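Local coordinates for ABC sugar (Ribose) transporter, periplasmic substrate-binding subunit (Rhodobacter sphaeroides, PDB 3L49), which probably binds a carbohydrate in the periplasm and delivers it to the membrane components of an ABC importer, at residues 106-111 and 140-145; 126-131 and 192-197; 202-207 and 227-232; 219-224 and 240-245. All blocks are in the same frame, centred on the assembly; numbering follows the deposited sequence.

The four contacts lie in one lobe of a two-lobed periplasmic binding protein. Contacts 2 and 4 are parallel strand pairs of a single sheet, about 12 Å apart between centres and joined because strands 194-197 and 219-222 are neighbours in it. Contact 1 pairs helices 107-122 and 138-152 on one face of that sheet, and contact 3 pairs helices 200-212 and 227-234 on the other; their centres lie about 19 Å apart. Contact 4, about 8 Å from contact 3 and about 13 Å from contact 1, centre to centre, touches both. Along the chain, contacts 1 and 2 interleave, as do 3 and 4 afterwards. Contacts 1 and 4 each bring a side chain to a bound unknown ligand.

Contact 1: residues 106-111 and 140-145; sequences NNYSIG and CKIRYD
Two helix beginnings beside the ligand cleft meet here: the first turn of helix 107-122 packs against the first half of helix 138-152, their segment axes 8.1 Å apart and crossing at -39°. The polar half of the contact is a side-on grip, in which Arg-143 presents NE and NH2 to the side-chain oxygen of Asn-107, OD1. Arg-143 NE lies 2.8 Å from Asn-107 OD1, above the carbonyl plane. Arg-143 NH2 reaches Asn-107 OD1 at 2.9 Å along a lone pair. Both bonds are bent, as two donors share one acceptor. The amide crosses the guanidinium obliquely, the planes 56° apart, while OD1 stays near the guanidinium plane. An extended Arg-143 chain from CG to NE carries the group there.

The apolar half centres on Ile-142. Its CG2, anti to the backbone N, sits over one face of the Tyr-108 ring, 4.0 Å from the centroid, in a CH-pi contact; CD1 of the same isoleucine reaches the phenol end, 4.0 Å from OH of Tyr-108. The CG2 methyl of Ile-142 also touches Asn-107 O at 3.6 Å. Deeper in, Gly-111 brings its CA to 4.3 Å from Arg-143 CA, where a beta carbon would be cramped.

Asn-106 is the N-cap of helix 107-122, its OD1 accepting from Ser-109 N and, weakly, from Tyr-108 N. NH1 of Arg-143 bonds to a bound unknown ligand, and Cys-140 is disulfide-linked to Cys-198. Arg-143, braced against Asn-107 and facing an unidentified ligand, is consistent with a place in the sugar cleft of a type I periplasmic binding protein.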
loop_
_atom_site.group_PDB
_atom_site.type_symbol
_atom_site.label_atom_id
_atom_site.label_comp_id
_atom_site.label_asym_id
_atom_site.label_seq_id
_atom_site.Cartn_x
_atom_site.Cartn_y
_atom_site.Cartn_z
ATOM N N ASN A 106 -9.640 4.672 0.868
ATOM C CA ASN A 106 -10.475 4.482 -0.309
ATOM C C ASN A 106 -9.587 4.346 -1.528
ATOM O O ASN A 106 -9.262 5.323 -2.202
ATOM C CB ASN A 106 -11.482 5.619 -0.482
ATOM C CG ASN A 106 -12.541 5.311 -1.536
ATOM O OD1 ASN A 106 -12.395 4.387 -2.339
ATOM N ND2 ASN A 106 -13.618 6.092 -1.535
ATOM N N ASN A 107 -9.224 3.106 -1.820
ATOM C CA ASN A 107 -8.237 2.819 -2.853
ATOM C C ASN A 107 -8.809 2.919 -4.248
ATOM O O ASN A 107 -8.065 3.022 -5.227
ATOM C CB ASN A 107 -7.570 1.473 -2.581
ATOM C CG ASN A 107 -6.598 1.562 -1.433
ATOM O OD1 ASN A 107 -5.532 2.157 -1.573
ATOM N ND2 ASN A 107 -6.973 1.017 -0.273
ATOM N N TYR A 108 -10.141 2.928 -4.299
ATOM C CA TYR A 108 -10.921 3.106 -5.518
ATOM C C TYR A 108 -10.837 4.543 -6.021
ATOM O O TYR A 108 -10.594 4.768 -7.202
ATOM C CB TYR A 108 -12.381 2.743 -5.249
ATOM C CG TYR A 108 -12.602 1.322 -4.780
ATOM C CD1 TYR A 108 -12.618 1.007 -3.418
ATOM C CD2 TYR A 108 -12.806 0.296 -5.695
ATOM C CE1 TYR A 108 -12.825 -0.294 -2.989
ATOM C CE2 TYR A 108 -13.008 -0.998 -5.275
ATOM C CZ TYR A 108 -13.023 -1.291 -3.927
ATOM O OH TYR A 108 -13.240 -2.594 -3.523
ATOM N N SER A 109 -11.052 5.503 -5.118
ATOM C CA SER A 109 -10.902 6.933 -5.409
ATOM C C SER A 109 -9.435 7.246 -5.664
ATOM O O SER A 109 -9.093 7.852 -6.680
ATOM C CB SER A 109 -11.396 7.799 -4.234
ATOM O OG SER A 109 -12.770 7.603 -3.961
ATOM N N ILE A 110 -8.585 6.831 -4.721
ATOM C CA ILE A 110 -7.133 6.976 -4.819
ATOM C C ILE A 110 -6.619 6.493 -6.172
ATOM O O ILE A 110 -5.935 7.242 -6.868
ATOM C CB ILE A 110 -6.424 6.234 -3.656
ATOM C CG1 ILE A 110 -6.464 7.082 -2.382
ATOM C CG2 ILE A 110 -4.978 5.859 -3.992
ATOM C CD1 ILE A 110 -6.210 6.275 -1.112
ATOM N N GLY A 111 -6.996 5.271 -6.557
ATOM C CA GLY A 111 -6.497 4.663 -7.778
ATOM C C GLY A 111 -6.915 5.463 -8.987
ATOM O O GLY A 111 -6.115 5.685 -9.896
ATOM N N CYS A 140 -3.194 -3.013 -3.990
ATOM C CA CYS A 140 -2.474 -2.781 -5.232
ATOM C C CYS A 140 -3.246 -3.312 -6.430
ATOM O O CYS A 140 -3.086 -2.818 -7.547
ATOM C CB CYS A 140 -1.078 -3.400 -5.157
ATOM S SG CYS A 140 0.104 -2.391 -4.218
ATOM N N LYS A 141 -4.075 -4.324 -6.185
ATOM C CA LYS A 141 -5.003 -4.862 -7.184
ATOM C C LYS A 141 -6.017 -3.790 -7.566
ATOM O O LYS A 141 -6.277 -3.574 -8.753
ATOM C CB LYS A 141 -5.712 -6.099 -6.617
ATOM C CG LYS A 141 -6.414 -6.994 -7.626
ATOM C CD LYS A 141 -7.915 -6.771 -7.650
ATOM C CE LYS A 141 -8.613 -7.835 -8.470
ATOM N NZ LYS A 141 -8.718 -9.104 -7.701
ATOM N N ILE A 142 -6.566 -3.115 -6.552
ATOM C CA ILE A 142 -7.527 -2.033 -6.755
ATOM C C ILE A 142 -6.854 -0.854 -7.455
ATOM O O ILE A 142 -7.356 -0.368 -8.473
ATOM C CB ILE A 142 -8.178 -1.568 -5.428
ATOM C CG1 ILE A 142 -8.934 -2.724 -4.751
ATOM C CG2 ILE A 142 -9.113 -0.383 -5.680
ATOM C CD1 ILE A 142 -9.234 -2.490 -3.245
ATOM N N ARG A 143 -5.704 -0.422 -6.930
ATOM C CA ARG A 143 -4.962 0.706 -7.502
ATOM C C ARG A 143 -4.586 0.499 -8.972
ATOM O O ARG A 143 -4.685 1.421 -9.774
ATOM C CB ARG A 143 -3.721 1.015 -6.669
ATOM C CG ARG A 143 -4.004 1.738 -5.363
ATOM C CD ARG A 143 -2.865 1.503 -4.396
ATOM N NE ARG A 143 -3.207 1.803 -3.009
ATOM C CZ ARG A 143 -2.424 1.521 -1.974
ATOM N NH1 ARG A 143 -1.258 0.928 -2.176
ATOM N NH2 ARG A 143 -2.798 1.844 -0.735
ATOM N N TYR A 144 -4.184 -0.719 -9.320
ATOM C CA TYR A 144 -3.879 -1.057 -10.707
ATOM C C TYR A 144 -5.123 -1.094 -11.588
ATOM O O TYR A 144 -5.101 -0.556 -12.698
ATOM C CB TYR A 144 -3.126 -2.385 -10.794
ATOM C CG TYR A 144 -2.798 -2.802 -12.207
ATOM C CD1 TYR A 144 -1.680 -2.277 -12.865
ATOM C CD2 TYR A 144 -3.608 -3.713 -12.895
ATOM C CE1 TYR A 144 -1.377 -2.651 -14.171
ATOM C CE2 TYR A 144 -3.313 -4.097 -14.194
ATOM C CZ TYR A 144 -2.202 -3.558 -14.821
ATOM O OH TYR A 144 -1.909 -3.930 -16.099
ATOM N N ASP A 145 -6.190 -1.736 -11.102
ATOM C CA ASP A 145 -7.444 -1.854 -11.863
ATOM C C ASP A 145 -8.051 -0.503 -12.248
ATOM O O ASP A 145 -8.510 -0.325 -13.385
ATOM C CB ASP A 145 -8.486 -2.674 -11.097
ATOM C CG ASP A 145 -8.225 -4.178 -11.159
ATOM O OD1 ASP A 145 -8.810 -4.914 -10.334
ATOM O OD2 ASP A 145 -7.446 -4.631 -12.023
#

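Contact 2: residues 126-131 and 192-197; sequences GNVLVF and VGAIWA
Strands 126-131 and 194-197 run parallel, the axes of the two segments approaching to 4.6 Å. Leu-129 is the central rung: its N bonds to Ala-194 O at 2.9 Å and its O receives Trp-196 N. Phe-131 N continues to Trp-196 O in a nearly straight bond, and Asn-127 O takes Gly-193 N and, weakly, Ala-194 N.

Side chains alternate between the faces. On one, Ile-195 stands with CG1 beside its backbone N (chi1 -51°) and CG2 anti to it, which splits the branches. Leu-129, with CG anti to the backbone N, lies alongside the first: Ile-195 CG1 is 4.0 Å from Leu-129 CB, and CD1 runs on beside Leu-129 CD2. Phe-131 keeps CG beside its backbone N (chi1 -76°), so that the ring offers its rim to the second branch, Ile-195 CG2 lying 3.8 Å from Phe-131 CE1. An alanine here in place of Ile-195 would remove both branches and would probably loosen Leu-129 and the Phe-131 ring. Met-203 of helix 200-212 packs over Ile-195 and Phe-131.

On the other face, Trp-196 has CG anti to the backbone N (chi1 -178°) and points the same way as Val-130, its CE3 within 3.6 Å of Val-130 CG1. Val-128 CG2 packs 3.9 Å from Ala-194 CB. Met-118 of helix 107-122 covers Val-128, Ala-194 and Trp-196.

The pairing is held by backbone bonds between two largely apolar side-chain layers.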
loop_
_atom_site.group_PDB
_atom_site.type_symbol
_atom_site.label_atom_id
_atom_site.label_comp_id
_atom_site.label_asym_id
_atom_site.label_seq_id
_atom_site.Cartn_x
_atom_site.Cartn_y
_atom_site.Cartn_z
ATOM N N GLY A 126 0.511 10.069 -24.519
ATOM C CA GLY A 126 1.839 9.618 -24.099
ATOM C C GLY A 126 1.846 8.213 -23.543
ATOM O O GLY A 126 0.791 7.664 -23.224
ATOM N N ASN A 127 3.040 7.635 -23.412
ATOM C CA ASN A 127 3.185 6.262 -22.919
ATOM C C ASN A 127 3.603 6.164 -21.450
ATOM O O ASN A 127 4.274 7.048 -20.927
ATOM C CB ASN A 127 4.133 5.462 -23.810
ATOM C CG ASN A 127 3.742 5.523 -25.275
ATOM O OD1 ASN A 127 2.577 5.330 -25.630
ATOM N ND2 ASN A 127 4.719 5.797 -26.134
ATOM N N VAL A 128 3.192 5.081 -20.800
ATOM C CA VAL A 128 3.285 4.958 -19.353
ATOM C C VAL A 128 4.007 3.675 -18.976
ATOM O O VAL A 128 3.543 2.572 -19.288
ATOM C CB VAL A 128 1.873 4.985 -18.671
ATOM C CG1 VAL A 128 1.960 4.667 -17.175
ATOM C CG2 VAL A 128 1.195 6.326 -18.866
ATOM N N LEU A 129 5.138 3.837 -18.295
ATOM C CA LEU A 129 5.857 2.723 -17.695
ATOM C C LEU A 129 5.210 2.330 -16.367
ATOM O O LEU A 129 5.052 3.169 -15.483
ATOM C CB LEU A 129 7.318 3.111 -17.479
ATOM C CG LEU A 129 8.270 1.980 -17.094
ATOM C CD1 LEU A 129 8.253 0.873 -18.152
ATOM C CD2 LEU A 129 9.680 2.519 -16.868
ATOM N N VAL A 130 4.854 1.053 -16.227
ATOM C CA VAL A 130 4.090 0.573 -15.069
ATOM C C VAL A 130 4.830 -0.505 -14.283
ATOM O O VAL A 130 5.233 -1.521 -14.839
ATOM C CB VAL A 130 2.669 0.030 -15.485
ATOM C CG1 VAL A 130 1.981 -0.714 -14.334
ATOM C CG2 VAL A 130 1.782 1.148 -15.959
ATOM N N PHE A 131 4.989 -0.272 -12.985
ATOM C CA PHE A 131 5.484 -1.287 -12.072
ATOM C C PHE A 131 4.306 -2.010 -11.427
ATOM O O PHE A 131 3.501 -1.391 -10.729
ATOM C CB PHE A 131 6.363 -0.647 -11.000
ATOM C CG PHE A 131 7.732 -0.277 -11.481
ATOM C CD1 PHE A 131 7.935 0.874 -12.241
ATOM C CD2 PHE A 131 8.826 -1.075 -11.168
ATOM C CE1 PHE A 131 9.200 1.219 -12.684
ATOM C CE2 PHE A 131 10.095 -0.741 -11.603
ATOM C CZ PHE A 131 10.286 0.411 -12.361
ATOM N N VAL A 192 8.360 7.810 -23.682
ATOM C CA VAL A 192 7.837 7.508 -22.359
ATOM C C VAL A 192 7.582 8.846 -21.668
ATOM O O VAL A 192 8.374 9.786 -21.802
ATOM C CB VAL A 192 8.781 6.534 -21.568
ATOM C CG1 VAL A 192 10.244 6.955 -21.674
ATOM C CG2 VAL A 192 8.335 6.340 -20.105
ATOM N N GLY A 193 6.451 8.948 -20.977
ATOM C CA GLY A 193 6.026 10.228 -20.428
ATOM C C GLY A 193 5.601 10.180 -18.986
ATOM O O GLY A 193 5.457 11.224 -18.345
ATOM N N ALA A 194 5.404 8.972 -18.473
ATOM C CA ALA A 194 4.947 8.791 -17.097
ATOM C C ALA A 194 5.413 7.462 -16.536
ATOM O O ALA A 194 5.644 6.513 -17.283
ATOM C CB ALA A 194 3.426 8.887 -17.021
ATOM N N ILE A 195 5.563 7.401 -15.214
ATOM C CA ILE A 195 5.865 6.146 -14.530
ATOM C C ILE A 195 4.919 5.980 -13.341
ATOM O O ILE A 195 4.738 6.904 -12.542
ATOM C CB ILE A 195 7.364 6.033 -14.083
ATOM C CG1 ILE A 195 8.320 6.324 -15.243
ATOM C CG2 ILE A 195 7.668 4.650 -13.516
ATOM C CD1 ILE A 195 9.820 6.166 -14.911
ATOM N N TRP A 196 4.319 4.796 -13.243
ATOM C CA TRP A 196 3.322 4.485 -12.227
ATOM C C TRP A 196 3.748 3.292 -11.347
ATOM O O TRP A 196 4.333 2.319 -11.837
ATOM C CB TRP A 196 1.971 4.185 -12.919
ATOM C CG TRP A 196 0.846 3.891 -11.968
ATOM C CD1 TRP A 196 -0.024 4.792 -11.430
ATOM C CD2 TRP A 196 0.489 2.614 -11.420
ATOM N NE1 TRP A 196 -0.899 4.161 -10.583
ATOM C CE2 TRP A 196 -0.608 2.823 -10.557
ATOM C CE3 TRP A 196 0.990 1.315 -11.571
ATOM C CZ2 TRP A 196 -1.217 1.780 -9.850
ATOM C CZ3 TRP A 196 0.388 0.278 -10.860
ATOM C CH2 TRP A 196 -0.701 0.520 -10.012
ATOM N N ALA A 197 3.427 3.371 -10.054
ATOM C CA ALA A 197 3.435 2.203 -9.154
ATOM C C ALA A 197 2.300 2.296 -8.131
ATOM O O ALA A 197 1.775 3.383 -7.879
ATOM C CB ALA A 197 4.771 2.044 -8.458
#

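Contact 3: residues 202-207 and 227-232; sequences PMIGAT and PEFVEM
This is a mostly apolar helix-helix contact on the face of the central sheet that carries Thr-220 and Ala-240. Helices 200-212 and 227-234 cross at 43° with segment axes 9.6 Å apart, and side chains rather than backbones fill the interval.

Phe-229 is the wedge. With CG anti to the backbone N (chi1 -162°), its ring reaches helix 200-212 corner first: CE1 touches Met-203 CB at 3.5 Å and Thr-207 OG1, which lies at the ring edge, also at 3.5 Å. The side chain of Ile-204 runs beside it in the opposite sense, its CG1 lying 4.0 Å from Phe-229 CB. The tip of Ile-204, CD1, then crosses the carboxylate end of Glu-228 at about a right angle, 3.7 Å from CD, so an exposed charged residue contributes mainly the flat side of its chain end. The nearly eclipsed first torsion of Glu-228 (chi1 11°) turns the extended chain this way.

Both helices follow strands of the sheet, 194-197 and 219-222, in consecutive beta-alpha-beta units of the alpha/beta lobe, and this contact joins the two helices of neighbouring units. The start of helix 227-234 crosses the first half of helix 200-212.

Further along, Met-232 extends beyond CG to place CE 3.6 Å from Ile-204 O, while its sulfur meets Thr-207 tip to tip, SD lying 4.1 Å from CB. Thr-207 OG1 is held to its own helix by a short bond of 2.5 Å to Met-203 O, whose carbonyl also takes Thr-207 N; the hydroxyl is in addition hydrogen-bonded to Thr-220 OG1.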
loop_
_atom_site.group_PDB
_atom_site.type_symbol
_atom_site.label_atom_id
_atom_site.label_comp_id
_atom_site.label_asym_id
_atom_site.label_seq_id
_atom_site.Cartn_x
_atom_site.Cartn_y
_atom_site.Cartn_z
ATOM N N PRO A 202 9.213 2.407 -4.796
ATOM C CA PRO A 202 9.904 2.318 -6.097
ATOM C C PRO A 202 9.967 3.635 -6.878
ATOM O O PRO A 202 10.905 3.851 -7.650
ATOM C CB PRO A 202 9.075 1.281 -6.879
ATOM C CG PRO A 202 7.763 1.233 -6.191
ATOM C CD PRO A 202 8.020 1.537 -4.756
ATOM N N MET A 203 8.991 4.514 -6.673
ATOM C CA MET A 203 8.974 5.793 -7.376
ATOM C C MET A 203 10.057 6.744 -6.880
ATOM O O MET A 203 10.466 7.641 -7.613
ATOM C CB MET A 203 7.573 6.427 -7.355
ATOM C CG MET A 203 6.501 5.646 -8.126
ATOM S SD MET A 203 6.894 5.363 -9.868
ATOM C CE MET A 203 7.681 3.760 -9.859
ATOM N N ILE A 204 10.529 6.529 -5.648
ATOM C CA ILE A 204 11.684 7.262 -5.116
ATOM C C ILE A 204 12.920 6.965 -5.971
ATOM O O ILE A 204 13.636 7.879 -6.372
ATOM C CB ILE A 204 11.941 6.954 -3.617
ATOM C CG1 ILE A 204 10.782 7.467 -2.758
ATOM C CG2 ILE A 204 13.236 7.618 -3.132
ATOM C CD1 ILE A 204 10.636 6.753 -1.409
ATOM N N GLY A 205 13.122 5.686 -6.276
ATOM C CA GLY A 205 14.177 5.243 -7.175
ATOM C C GLY A 205 14.011 5.703 -8.606
ATOM O O GLY A 205 14.970 6.160 -9.230
ATOM N N ALA A 206 12.790 5.592 -9.122
ATOM C CA ALA A 206 12.487 5.972 -10.510
ATOM C C ALA A 206 12.770 7.451 -10.756
ATOM O O ALA A 206 13.340 7.815 -11.782
ATOM C CB ALA A 206 11.038 5.631 -10.858
ATOM N N THR A 207 12.399 8.280 -9.785
ATOM C CA THR A 207 12.659 9.719 -9.808
ATOM C C THR A 207 14.157 10.015 -9.811
ATOM O O THR A 207 14.624 10.823 -10.625
ATOM C CB THR A 207 11.982 10.410 -8.609
ATOM O OG1 THR A 207 10.619 9.983 -8.536
ATOM C CG2 THR A 207 12.021 11.926 -8.734
ATOM N N PRO A 227 7.754 10.359 3.385
ATOM C CA PRO A 227 8.379 11.687 3.497
ATOM C C PRO A 227 9.338 12.059 2.363
ATOM O O PRO A 227 9.330 13.206 1.920
ATOM C CB PRO A 227 9.122 11.606 4.831
ATOM C CG PRO A 227 8.294 10.682 5.639
ATOM C CD PRO A 227 7.806 9.638 4.673
ATOM N N GLU A 228 10.125 11.089 1.893
ATOM C CA GLU A 228 11.035 11.287 0.754
ATOM C C GLU A 228 10.330 11.547 -0.580
ATOM O O GLU A 228 10.789 12.376 -1.362
ATOM C CB GLU A 228 12.054 10.141 0.629
ATOM C CG GLU A 228 11.766 8.909 1.510
ATOM C CD GLU A 228 12.798 7.782 1.361
ATOM O OE1 GLU A 228 12.606 6.716 1.991
ATOM O OE2 GLU A 228 13.792 7.956 0.615
ATOM N N PHE A 229 9.217 10.865 -0.841
ATOM C CA PHE A 229 8.494 11.107 -2.091
ATOM C C PHE A 229 7.655 12.393 -2.088
ATOM O O PHE A 229 7.593 13.099 -3.095
ATOM C CB PHE A 229 7.672 9.896 -2.546
ATOM C CG PHE A 229 7.286 9.952 -4.002
ATOM C CD1 PHE A 229 8.237 9.733 -4.999
ATOM C CD2 PHE A 229 5.977 10.250 -4.382
ATOM C CE1 PHE A 229 7.885 9.800 -6.350
ATOM C CE2 PHE A 229 5.615 10.309 -5.723
ATOM C CZ PHE A 229 6.568 10.085 -6.712
ATOM N N VAL A 230 7.030 12.695 -0.953
ATOM C CA VAL A 230 6.317 13.962 -0.737
ATOM C C VAL A 230 7.223 15.170 -1.013
ATOM O O VAL A 230 6.867 16.059 -1.789
ATOM C CB VAL A 230 5.747 14.027 0.706
ATOM C CG1 VAL A 230 5.183 15.403 1.031
ATOM C CG2 VAL A 230 4.683 12.976 0.891
ATOM N N GLU A 231 8.402 15.168 -0.392
ATOM C CA GLU A 231 9.407 16.206 -0.577
ATOM C C GLU A 231 9.867 16.352 -2.036
ATOM O O GLU A 231 10.134 17.462 -2.497
ATOM C CB GLU A 231 10.601 15.922 0.323
ATOM C CG GLU A 231 11.324 17.174 0.796
ATOM C CD GLU A 231 12.601 16.871 1.563
ATOM O OE1 GLU A 231 12.808 15.704 1.967
ATOM O OE2 GLU A 231 13.400 17.811 1.764
ATOM N N MET A 232 9.957 15.229 -2.746
ATOM C CA MET A 232 10.259 15.208 -4.189
ATOM C C MET A 232 9.136 15.821 -5.027
ATOM O O MET A 232 9.402 16.525 -6.002
ATOM C CB MET A 232 10.519 13.771 -4.659
ATOM C CG MET A 232 11.905 13.215 -4.365
ATOM S SD MET A 232 11.926 11.433 -4.631
ATOM C CE MET A 232 13.681 11.145 -4.791
#

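Contact 4: residues 219-224 and 240-245; sequences RTYGVD and AGAVAA
Thr-220 O takes two donors of the neighbouring strand: Gly-241 N at 2.8 Å and, weakly, Ala-242 N at 3.4 Å. This double hold marks a beta bulge, where the register between the parallel strands slips by one residue. Past it the ladder resumes: Gly-222 N bonds weakly to Ala-242 O, Gly-222 O receives Ala-244 N at 3.2 Å, and Asp-224 N closes on Ala-244 O at 2.8 Å with the donor above the carbonyl plane.

The bulge shapes the side-chain contacts. Tyr-221 has CG anti to its carbonyl carbon (chi1 -59°), and the ring leans across the neighbouring strand, with Ala-242 CB at its edge, 3.6 Å from CD2, and CE2 3.8 Å from Gly-241 C. A beta carbon on Gly-241 would collide with this ring and with Thr-220 O, so the glycine suits the tight spot. An alanine in place of Tyr-221 would remove the ring along Gly-241 and Ala-242 and the hydroxyl bonded to Asp-121, and would probably loosen the strand's hold on helix 107-122. Beyond Gly-222, Val-223 CG2 rests 4.0 Å from Ala-244 CB.

The two strands are the parallel partners of a beta-alpha-beta unit whose connecting helix, 227-234, packs back over Thr-220, Ala-240 and Val-243 through Phe-229. Helix 107-122 covers the opposite face, Leu-114 and Ile-110 meeting Val-223 and Met-118 meeting Tyr-221. At the C-terminal end of its segment, the side chain of Asp-224 lies near a bound unknown ligand.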
loop_
_atom_site.group_PDB
_atom_site.type_symbol
_atom_site.label_atom_id
_atom_site.label_comp_id
_atom_site.label_asym_id
_atom_site.label_seq_id
_atom_site.Cartn_x
_atom_site.Cartn_y
_atom_site.Cartn_z
ATOM N N ARG A 219 7.241 12.326 -15.643
ATOM C CA ARG A 219 6.817 12.466 -14.257
ATOM C C ARG A 219 6.475 11.111 -13.647
ATOM O O ARG A 219 6.038 10.199 -14.347
ATOM C CB ARG A 219 5.644 13.450 -14.133
ATOM C CG ARG A 219 5.974 14.905 -14.503
ATOM C CD ARG A 219 6.835 15.600 -13.447
ATOM N NE ARG A 219 7.057 17.016 -13.747
ATOM C CZ ARG A 219 8.178 17.526 -14.253
ATOM N NH1 ARG A 219 9.219 16.749 -14.526
ATOM N NH2 ARG A 219 8.262 18.828 -14.481
ATOM N N THR A 220 6.706 10.972 -12.342
ATOM C CA THR A 220 6.401 9.717 -11.632
ATOM C C THR A 220 5.206 9.873 -10.695
ATOM O O THR A 220 4.957 10.959 -10.169
ATOM C CB THR A 220 7.594 9.171 -10.807
ATOM O OG1 THR A 220 7.900 10.075 -9.738
ATOM C CG2 THR A 220 8.826 8.938 -11.685
ATOM N N TYR A 221 4.474 8.777 -10.492
ATOM C CA TYR A 221 3.239 8.781 -9.711
ATOM C C TYR A 221 3.157 7.553 -8.836
ATOM O O TYR A 221 3.366 6.436 -9.306
ATOM C CB TYR A 221 2.015 8.834 -10.640
ATOM C CG TYR A 221 2.014 10.052 -11.531
ATOM C CD1 TYR A 221 2.684 10.039 -12.750
ATOM C CD2 TYR A 221 1.390 11.231 -11.131
ATOM C CE1 TYR A 221 2.730 11.157 -13.553
ATOM C CE2 TYR A 221 1.425 12.362 -11.930
ATOM C CZ TYR A 221 2.091 12.307 -13.145
ATOM O OH TYR A 221 2.140 13.398 -13.957
ATOM N N GLY A 222 2.829 7.755 -7.564
ATOM C CA GLY A 222 2.706 6.639 -6.631
ATOM C C GLY A 222 1.775 6.954 -5.488
ATOM O O GLY A 222 1.129 8.000 -5.478
ATOM N N VAL A 223 1.726 6.047 -4.517
ATOM C CA VAL A 223 0.759 6.099 -3.425
ATOM C C VAL A 223 1.481 5.850 -2.111
ATOM O O VAL A 223 2.315 4.960 -2.051
ATOM C CB VAL A 223 -0.318 4.992 -3.591
ATOM C CG1 VAL A 223 -1.163 4.841 -2.318
ATOM C CG2 VAL A 223 -1.210 5.239 -4.813
ATOM N N ASP A 224 1.186 6.673 -1.099
ATOM C CA ASP A 224 1.439 6.423 0.346
ATOM C C ASP A 224 1.686 7.706 1.098
ATOM O O ASP A 224 1.088 7.936 2.142
ATOM C CB ASP A 224 2.587 5.447 0.650
ATOM C CG ASP A 224 2.134 4.001 0.672
ATOM O OD1 ASP A 224 0.927 3.760 0.468
ATOM O OD2 ASP A 224 2.988 3.113 0.867
ATOM N N ALA A 240 9.150 14.148 -9.712
ATOM C CA ALA A 240 8.064 13.469 -9.006
ATOM C C ALA A 240 6.771 14.249 -9.213
ATOM O O ALA A 240 6.704 15.428 -8.887
ATOM C CB ALA A 240 8.384 13.321 -7.536
ATOM N N GLY A 241 5.753 13.578 -9.761
ATOM C CA GLY A 241 4.547 14.237 -10.278
ATOM C C GLY A 241 3.338 14.356 -9.363
ATOM O O GLY A 241 2.690 15.403 -9.343
ATOM N N ALA A 242 3.015 13.283 -8.636
ATOM C CA ALA A 242 1.915 13.286 -7.661
ATOM C C ALA A 242 1.959 12.082 -6.738
ATOM O O ALA A 242 2.486 11.031 -7.091
ATOM C CB ALA A 242 0.533 13.364 -8.354
ATOM N N VAL A 243 1.385 12.244 -5.553
ATOM C CA VAL A 243 1.323 11.173 -4.568
ATOM C C VAL A 243 -0.025 11.181 -3.849
ATOM O O VAL A 243 -0.541 12.238 -3.487
ATOM C CB VAL A 243 2.537 11.224 -3.581
ATOM C CG1 VAL A 243 2.565 12.520 -2.757
ATOM C CG2 VAL A 243 2.560 10.014 -2.682
ATOM N N ALA A 244 -0.608 10.000 -3.681
ATOM C CA ALA A 244 -1.782 9.836 -2.838
ATOM C C ALA A 244 -1.332 9.630 -1.392
ATOM O O ALA A 244 -0.922 8.534 -1.011
ATOM C CB ALA A 244 -2.621 8.668 -3.319
ATOM N N ALA A 245 -1.398 10.692 -0.594
ATOM C CA ALA A 245 -0.903 10.641 0.778
ATOM C C ALA A 245 -1.918 10.070 1.761
ATOM O O ALA A 245 -2.949 10.689 2.022
ATOM C CB ALA A 245 -0.458 12.002 1.221
#